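Local coordinates for protein malonyl CoA reductase (malonate semialdehyde-forming) (Sulfolobus tokodaii, PDB 2EP5) that probably reduces malonyl-CoA to malonate semialdehyde with NADPH, as a member of the aspartate-semialdehyde dehydrogenase family, at residues G243-I248 / R321-G326; Q283-R288 / M306-G311. One frame throughout, in Å; residues are numbered along the deposited sequence.

Interaction 1: G243-I248 / R321-G326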
ATOM      1  N   GLY A 243       0.934  12.686  -8.418  1.00 21.50           N
ATOM      2  CA  GLY A 243       0.593  13.898  -7.697  1.00 21.57           C
ATOM      3  C   GLY A 243       1.657  14.323  -6.708  1.00 23.15           C
ATOM      4  O   GLY A 243       2.046  13.545  -5.830  1.00 23.80           O
ATOM      5  N   HIS A 244       2.145  15.551  -6.876  1.00 21.59           N
ATOM      6  CA  HIS A 244       3.153  16.128  -5.996  1.00 22.35           C
ATOM      7  C   HIS A 244       2.491  17.167  -5.106  1.00 23.99           C
ATOM      8  O   HIS A 244       1.854  18.110  -5.589  1.00 23.79           O
ATOM      9  CB  HIS A 244       4.259  16.815  -6.797  1.00 21.51           C
ATOM     10  CG  HIS A 244       5.229  15.867  -7.427  1.00 20.36           C
ATOM     11  ND1 HIS A 244       5.203  14.509  -7.190  1.00 18.26           N
ATOM     12  CD2 HIS A 244       6.262  16.082  -8.276  1.00 16.71           C
ATOM     13  CE1 HIS A 244       6.179  13.929  -7.864  1.00 18.78           C
ATOM     14  NE2 HIS A 244       6.836  14.861  -8.530  1.00 19.01           N
ATOM     15  N   MET A 245       2.637  16.990  -3.802  1.00 23.46           N
ATOM     16  CA  MET A 245       2.065  17.923  -2.858  1.00 24.11           C
ATOM     17  C   MET A 245       3.184  18.810  -2.316  1.00 24.21           C
ATOM     18  O   MET A 245       4.342  18.387  -2.225  1.00 24.56           O
ATOM     19  CB  MET A 245       1.380  17.163  -1.719  1.00 25.41           C
ATOM     20  CG  MET A 245       0.797  18.066  -0.641  1.00 32.54           C
ATOM     21  SD  MET A 245      -0.449  17.228   0.363  1.00 38.08           S
ATOM     22  CE  MET A 245      -1.660  16.837  -0.893  1.00 34.30           C
ATOM     23  N   GLY A 246       2.837  20.044  -1.971  1.00 23.06           N
ATOM     24  CA  GLY A 246       3.826  20.957  -1.437  1.00 20.75           C
ATOM     25  C   GLY A 246       3.256  21.837  -0.344  1.00 21.59           C
ATOM     26  O   GLY A 246       2.198  22.452  -0.518  1.00 21.74           O
ATOM     27  N   VAL A 247       3.937  21.870   0.798  1.00 19.35           N
ATOM     28  CA  VAL A 247       3.519  22.717   1.903  1.00 19.22           C
ATOM     29  C   VAL A 247       4.428  23.932   1.817  1.00 19.09           C
ATOM     30  O   VAL A 247       5.642  23.834   2.030  1.00 16.89           O
ATOM     31  CB  VAL A 247       3.725  22.044   3.271  1.00 20.45           C
ATOM     32  CG1 VAL A 247       3.291  22.992   4.386  1.00 18.67           C
ATOM     33  CG2 VAL A 247       2.930  20.763   3.333  1.00 22.83           C
ATOM     34  N   ILE A 248       3.834  25.072   1.487  1.00 19.20           N
ATOM     35  CA  ILE A 248       4.577  26.305   1.336  1.00 18.79           C
ATOM     36  C   ILE A 248       4.358  27.252   2.510  1.00 19.76           C
ATOM     37  O   ILE A 248       3.221  27.545   2.888  1.00 18.62           O
ATOM     38  CB  ILE A 248       4.183  27.000   0.003  1.00 19.77           C
ATOM     39  CG1 ILE A 248       4.463  26.040  -1.167  1.00 19.88           C
ATOM     40  CG2 ILE A 248       4.959  28.318  -0.176  1.00 17.54           C
ATOM     41  CD1 ILE A 248       4.020  26.558  -2.527  1.00 18.60           C
ATOM     42  N   ARG A 321       0.759  30.395   5.129  1.00 21.86           N
ATOM     43  CA  ARG A 321       0.900  29.000   4.743  1.00 21.65           C
ATOM     44  C   ARG A 321      -0.161  28.556   3.747  1.00 20.21           C
ATOM     45  O   ARG A 321      -1.268  29.093   3.716  1.00 19.78           O
ATOM     46  CB  ARG A 321       0.834  28.070   5.956  1.00 23.27           C
ATOM     47  CG  ARG A 321       1.120  26.621   5.554  1.00 26.66           C
ATOM     48  CD  ARG A 321       0.377  25.622   6.402  1.00 27.75           C
ATOM     49  NE  ARG A 321      -1.055  25.908   6.476  1.00 26.82           N
ATOM     50  CZ  ARG A 321      -1.857  25.380   7.395  1.00 23.93           C
ATOM     51  NH1 ARG A 321      -1.360  24.545   8.295  1.00 21.55           N
ATOM     52  NH2 ARG A 321      -3.136  25.719   7.445  1.00 27.28           N
ATOM     53  N   LEU A 322       0.188  27.562   2.940  1.00 19.27           N
ATOM     54  CA  LEU A 322      -0.735  27.023   1.959  1.00 20.43           C
ATOM     55  C   LEU A 322      -0.239  25.680   1.447  1.00 20.92           C
ATOM     56  O   LEU A 322       0.964  25.406   1.463  1.00 20.27           O
ATOM     57  CB  LEU A 322      -0.930  28.013   0.801  1.00 21.10           C
ATOM     58  CG  LEU A 322       0.223  28.404  -0.124  1.00 23.33           C
ATOM     59  CD1 LEU A 322       0.491  27.288  -1.127  1.00 26.19           C
ATOM     60  CD2 LEU A 322      -0.148  29.668  -0.869  1.00 23.88           C
ATOM     61  N   VAL A 323      -1.185  24.836   1.033  1.00 21.63           N
ATOM     62  CA  VAL A 323      -0.898  23.508   0.499  1.00 21.52           C
ATOM     63  C   VAL A 323      -1.357  23.464  -0.957  1.00 21.87           C
ATOM     64  O   VAL A 323      -2.499  23.807  -1.279  1.00 20.75           O
ATOM     65  CB  VAL A 323      -1.641  22.394   1.294  1.00 23.60           C
ATOM     66  CG1 VAL A 323      -1.368  21.034   0.666  1.00 19.36           C
ATOM     67  CG2 VAL A 323      -1.181  22.393   2.763  1.00 24.37           C
ATOM     68  N   VAL A 324      -0.457  23.046  -1.837  1.00 21.30           N
ATOM     69  CA  VAL A 324      -0.765  22.967  -3.255  1.00 18.56           C
ATOM     70  C   VAL A 324      -0.530  21.549  -3.766  1.00 18.02           C
ATOM     71  O   VAL A 324       0.348  20.834  -3.283  1.00 17.34           O
ATOM     72  CB  VAL A 324       0.103  23.950  -4.056  1.00 16.92           C
ATOM     73  CG1 VAL A 324       1.574  23.590  -3.888  1.00 15.47           C
ATOM     74  CG2 VAL A 324      -0.299  23.931  -5.525  1.00 16.49           C
ATOM     75  N   LEU A 325      -1.324  21.151  -4.749  1.00 18.17           N
ATOM     76  CA  LEU A 325      -1.217  19.822  -5.325  1.00 16.72           C
ATOM     77  C   LEU A 325      -1.323  19.939  -6.835  1.00 16.43           C
ATOM     78  O   LEU A 325      -2.060  20.774  -7.348  1.00 16.21           O
ATOM     79  CB  LEU A 325      -2.339  18.939  -4.779  1.00 17.16           C
ATOM     80  CG  LEU A 325      -2.399  17.417  -5.036  1.00 20.36           C
ATOM     81  CD1 LEU A 325      -3.458  17.102  -6.066  1.00 20.50           C
ATOM     82  CD2 LEU A 325      -1.040  16.887  -5.454  1.00 19.61           C
ATOM     83  N   GLY A 326      -0.565  19.108  -7.539  1.00 17.28           N
ATOM     84  CA  GLY A 326      -0.600  19.117  -8.987  1.00 19.70           C
ATOM     85  C   GLY A 326      -0.204  17.771  -9.571  1.00 20.67           C
ATOM     86  O   GLY A 326       0.477  16.977  -8.921  1.00 21.51           O
TER
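Gly243 leads into the strand at backbone angles that would jam a CB against the preceding carbonyl O, and its CA lies 3.3 Å from Gly326 O in a CA-H...O contact. The same oxygen takes the N-H of His244, nearly along its C=O axis. Leu325 CD2 presses to 3.1 Å on His244 O, which Gly326 N reaches from above the carbonyl plane. The His244 ring turns off the face it shares with Val324 towards Cys151 of helix 151-160, the predicted acyl-thioester nucleophile; His244 is the predicted proton acceptor. On the opposite face Met245, CG anti to the backbone N (chi1 178°), crosses Val323 obliquely, CG 3.9 Å from Val323 CG1. Six backbone bonds in three reciprocal pairs define an antiparallel ladder (163° between strand directions) inside the mixed sheet of the dimerisation domain. Facing Gly246, which has no side chain, Val324 turns CG1 between its N and carbonyl carbon, the crowded position, 3.6 Å from Gly246 O. Val247 meets Val323 more loosely and packs on Thr175 of the second subunit. Ile248 ends the segment, CG1 beside its backbone N (chi1 -58°), which brings CD1 alongside Leu322 CD1 at 3.9 Å and obliquely across Val324 CG1 at 4.1 Å.

Interaction 2: Q283-R288 / M306-G311; sequences QPIIVR and MAVTVG
Ile285, Val308 and Val310 carry the apolar packing on one face of this parallel pair, a face Val287 shares. The Ile285 side chain lies side by side with Val308 and Val310 and points the same way, each of its branches serving one of them: CG1, beside the backbone N (chi1 -58°), is 3.9 Å from Val308 CG2, while CG2, anti to that N, is 3.9 Å from Val310 CG2. Val308 holds CG2 in the crowded position between its own N and carbonyl carbon, which also puts that methyl 3.4 Å from Pro284 O. This face is covered by helices, Ile285 touching Leu265 and Val308 touching Ile155 and Met158. On the other face Ile286 reaches back with CD1 to Ala307 CB at 4.1 Å, and the aliphatic part of Arg288 crosses Thr309 obliquely, CG 3.6 Å from Thr309 CG2. The Arg288 chain bends at chi2 and chi3 and leads its guanidinium away, to a salt bridge with Glu290.

The backbone fixes this register. Ile286 uses both its N-H and its C=O on the facing strand, and the bond from Val310 N to Ile286 O is nearly straight (177° at the hydrogen). Val308 N meets Pro284 O from 33° above the carbonyl plane. Gln283 NE2 turns back to Ile285 O at 2.5 Å, in the carbonyl plane, so the outward-facing carbonyl of this edge strand has a side-chain partner. Three bridges make the strands parallel neighbours, and the connection through helices 296-299 and 302-305, on the Ile286/Thr309 face, makes a right-handed beta-alpha-beta crossover at the dimerisation domain's sheet margin.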
ATOM      1  N   GLN A 283      -9.133  27.398 -15.347  1.00 32.78           N
ATOM      2  CA  GLN A 283      -8.673  28.009 -14.098  1.00 32.72           C
ATOM      3  C   GLN A 283      -7.424  27.245 -13.657  1.00 30.41           C
ATOM      4  O   GLN A 283      -7.523  26.206 -13.006  1.00 32.43           O
ATOM      5  CB  GLN A 283      -9.757  27.918 -13.015  1.00 34.48           C
ATOM      6  CG  GLN A 283      -9.533  28.900 -11.870  1.00 40.59           C
ATOM      7  CD  GLN A 283     -10.551  28.772 -10.743  1.00 43.51           C
ATOM      8  OE1 GLN A 283     -11.765  28.747 -10.978  1.00 47.23           O
ATOM      9  NE2 GLN A 283     -10.060  28.707  -9.508  1.00 40.10           N
ATOM     10  N   PRO A 284      -6.229  27.757 -13.999  1.00 28.02           N
ATOM     11  CA  PRO A 284      -4.960  27.109 -13.645  1.00 25.52           C
ATOM     12  C   PRO A 284      -4.758  26.848 -12.160  1.00 24.69           C
ATOM     13  O   PRO A 284      -3.986  25.973 -11.778  1.00 25.07           O
ATOM     14  CB  PRO A 284      -3.915  28.053 -14.230  1.00 23.55           C
ATOM     15  CG  PRO A 284      -4.588  29.384 -14.136  1.00 25.88           C
ATOM     16  CD  PRO A 284      -5.988  29.082 -14.594  1.00 24.88           C
ATOM     17  N   ILE A 285      -5.455  27.608 -11.326  1.00 23.91           N
ATOM     18  CA  ILE A 285      -5.352  27.435  -9.889  1.00 25.31           C
ATOM     19  C   ILE A 285      -6.742  27.301  -9.283  1.00 26.02           C
ATOM     20  O   ILE A 285      -7.601  28.156  -9.482  1.00 26.17           O
ATOM     21  CB  ILE A 285      -4.644  28.632  -9.221  1.00 24.97           C
ATOM     22  CG1 ILE A 285      -3.242  28.818  -9.818  1.00 23.47           C
ATOM     23  CG2 ILE A 285      -4.565  28.400  -7.714  1.00 23.13           C
ATOM     24  CD1 ILE A 285      -2.532  30.109  -9.376  1.00 24.57           C
ATOM     25  N   ILE A 286      -6.962  26.213  -8.558  1.00 26.68           N
ATOM     26  CA  ILE A 286      -8.242  25.972  -7.904  1.00 26.51           C
ATOM     27  C   ILE A 286      -8.043  26.106  -6.398  1.00 28.03           C
ATOM     28  O   ILE A 286      -7.095  25.543  -5.838  1.00 28.93           O
ATOM     29  CB  ILE A 286      -8.764  24.547  -8.183  1.00 26.68           C
ATOM     30  CG1 ILE A 286      -9.067  24.378  -9.669  1.00 27.06           C
ATOM     31  CG2 ILE A 286     -10.006  24.269  -7.341  1.00 24.43           C
ATOM     32  CD1 ILE A 286      -9.395  22.940 -10.065  1.00 27.72           C
ATOM     33  N   VAL A 287      -8.927  26.852  -5.743  1.00 27.90           N
ATOM     34  CA  VAL A 287      -8.837  27.019  -4.294  1.00 25.77           C
ATOM     35  C   VAL A 287      -9.950  26.222  -3.614  1.00 27.07           C
ATOM     36  O   VAL A 287     -11.124  26.314  -3.982  1.00 27.16           O
ATOM     37  CB  VAL A 287      -8.939  28.508  -3.890  1.00 24.66           C
ATOM     38  CG1 VAL A 287      -8.934  28.639  -2.380  1.00 21.83           C
ATOM     39  CG2 VAL A 287      -7.764  29.290  -4.476  1.00 23.12           C
ATOM     40  N   ARG A 288      -9.567  25.423  -2.627  1.00 27.17           N
ATOM     41  CA  ARG A 288     -10.516  24.608  -1.887  1.00 27.56           C
ATOM     42  C   ARG A 288     -10.743  25.181  -0.491  1.00 29.03           C
ATOM     43  O   ARG A 288      -9.787  25.522   0.202  1.00 29.29           O
ATOM     44  CB  ARG A 288      -9.989  23.177  -1.793  1.00 27.11           C
ATOM     45  CG  ARG A 288     -10.238  22.380  -3.048  1.00 29.23           C
ATOM     46  CD  ARG A 288     -11.688  21.976  -3.085  1.00 31.20           C
ATOM     47  NE  ARG A 288     -12.272  22.016  -4.414  1.00 33.60           N
ATOM     48  CZ  ARG A 288     -13.557  21.778  -4.650  1.00 36.24           C
ATOM     49  NH1 ARG A 288     -14.367  21.489  -3.637  1.00 34.84           N
ATOM     50  NH2 ARG A 288     -14.033  21.832  -5.890  1.00 36.24           N
ATOM     51  N   MET A 306      -4.012  19.757 -15.516  1.00 23.27           N
ATOM     52  CA  MET A 306      -3.319  20.991 -15.867  1.00 24.47           C
ATOM     53  C   MET A 306      -3.538  22.070 -14.818  1.00 24.65           C
ATOM     54  O   MET A 306      -2.863  23.097 -14.820  1.00 25.94           O
ATOM     55  CB  MET A 306      -3.782  21.506 -17.233  1.00 23.20           C
ATOM     56  CG  MET A 306      -3.072  20.842 -18.396  1.00 23.49           C
ATOM     57  SD  MET A 306      -1.283  20.939 -18.177  1.00 22.73           S
ATOM     58  CE  MET A 306      -0.979  22.631 -18.663  1.00 20.15           C
ATOM     59  N   ALA A 307      -4.482  21.833 -13.920  1.00 24.27           N
ATOM     60  CA  ALA A 307      -4.775  22.792 -12.872  1.00 25.22           C
ATOM     61  C   ALA A 307      -4.204  22.298 -11.544  1.00 24.55           C
ATOM     62  O   ALA A 307      -4.200  21.101 -11.267  1.00 25.72           O
ATOM     63  CB  ALA A 307      -6.295  22.994 -12.759  1.00 25.04           C
ATOM     64  N   VAL A 308      -3.697  23.221 -10.738  1.00 22.45           N
ATOM     65  CA  VAL A 308      -3.163  22.858  -9.431  1.00 21.48           C
ATOM     66  C   VAL A 308      -4.231  23.217  -8.403  1.00 21.35           C
ATOM     67  O   VAL A 308      -5.004  24.159  -8.601  1.00 22.14           O
ATOM     68  CB  VAL A 308      -1.876  23.634  -9.094  1.00 20.54           C
ATOM     69  CG1 VAL A 308      -0.797  23.318 -10.115  1.00 16.37           C
ATOM     70  CG2 VAL A 308      -2.172  25.125  -9.042  1.00 17.50           C
ATOM     71  N   THR A 309      -4.286  22.467  -7.313  1.00 19.67           N
ATOM     72  CA  THR A 309      -5.280  22.737  -6.291  1.00 19.24           C
ATOM     73  C   THR A 309      -4.599  23.213  -5.017  1.00 19.81           C
ATOM     74  O   THR A 309      -3.683  22.559  -4.517  1.00 18.97           O
ATOM     75  CB  THR A 309      -6.104  21.481  -5.989  1.00 19.35           C
ATOM     76  OG1 THR A 309      -6.649  20.966  -7.212  1.00 19.68           O
ATOM     77  CG2 THR A 309      -7.234  21.806  -5.027  1.00 16.49           C
ATOM     78  N   VAL A 310      -5.058  24.353  -4.508  1.00 19.49           N
ATOM     79  CA  VAL A 310      -4.518  24.955  -3.296  1.00 20.03           C
ATOM     80  C   VAL A 310      -5.549  24.893  -2.173  1.00 22.64           C
ATOM     81  O   VAL A 310      -6.750  25.054  -2.406  1.00 24.85           O
ATOM     82  CB  VAL A 310      -4.144  26.443  -3.523  1.00 20.31           C
ATOM     83  CG1 VAL A 310      -3.672  27.060  -2.232  1.00 21.44           C
ATOM     84  CG2 VAL A 310      -3.056  26.567  -4.588  1.00 19.86           C
ATOM     85  N   GLY A 311      -5.070  24.655  -0.955  1.00 23.12           N
ATOM     86  CA  GLY A 311      -5.946  24.584   0.198  1.00 20.72           C
ATOM     87  C   GLY A 311      -5.219  24.987   1.469  1.00 22.02           C
ATOM     88  O   GLY A 311      -4.026  25.299   1.447  1.00 20.75           O
TER

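Overall arrangement
Both contacts belong to one mixed sheet of the dimerisation domain, and they share a border: Leu325 N lies 2.8 Å from Thr309 O and Gly311 N 2.7 Å from Val323 O, both probable hydrogen bonds, joining strands 319-326 and 308-316. Interaction 1 lies in the sheet interior, with every touching residue buried, one end at the predicted active site and residues packing on the second subunit. Interaction 2 lies at the sheet's margin within this chain, still largely buried, with Ile286 and Val287 of the outer strand partly exposed. Six antiparallel bonds in reciprocal pairs give way to four staggered parallel ones; Arg321 reaches the second subunit, Gln283 and Arg288 groups of their own chain.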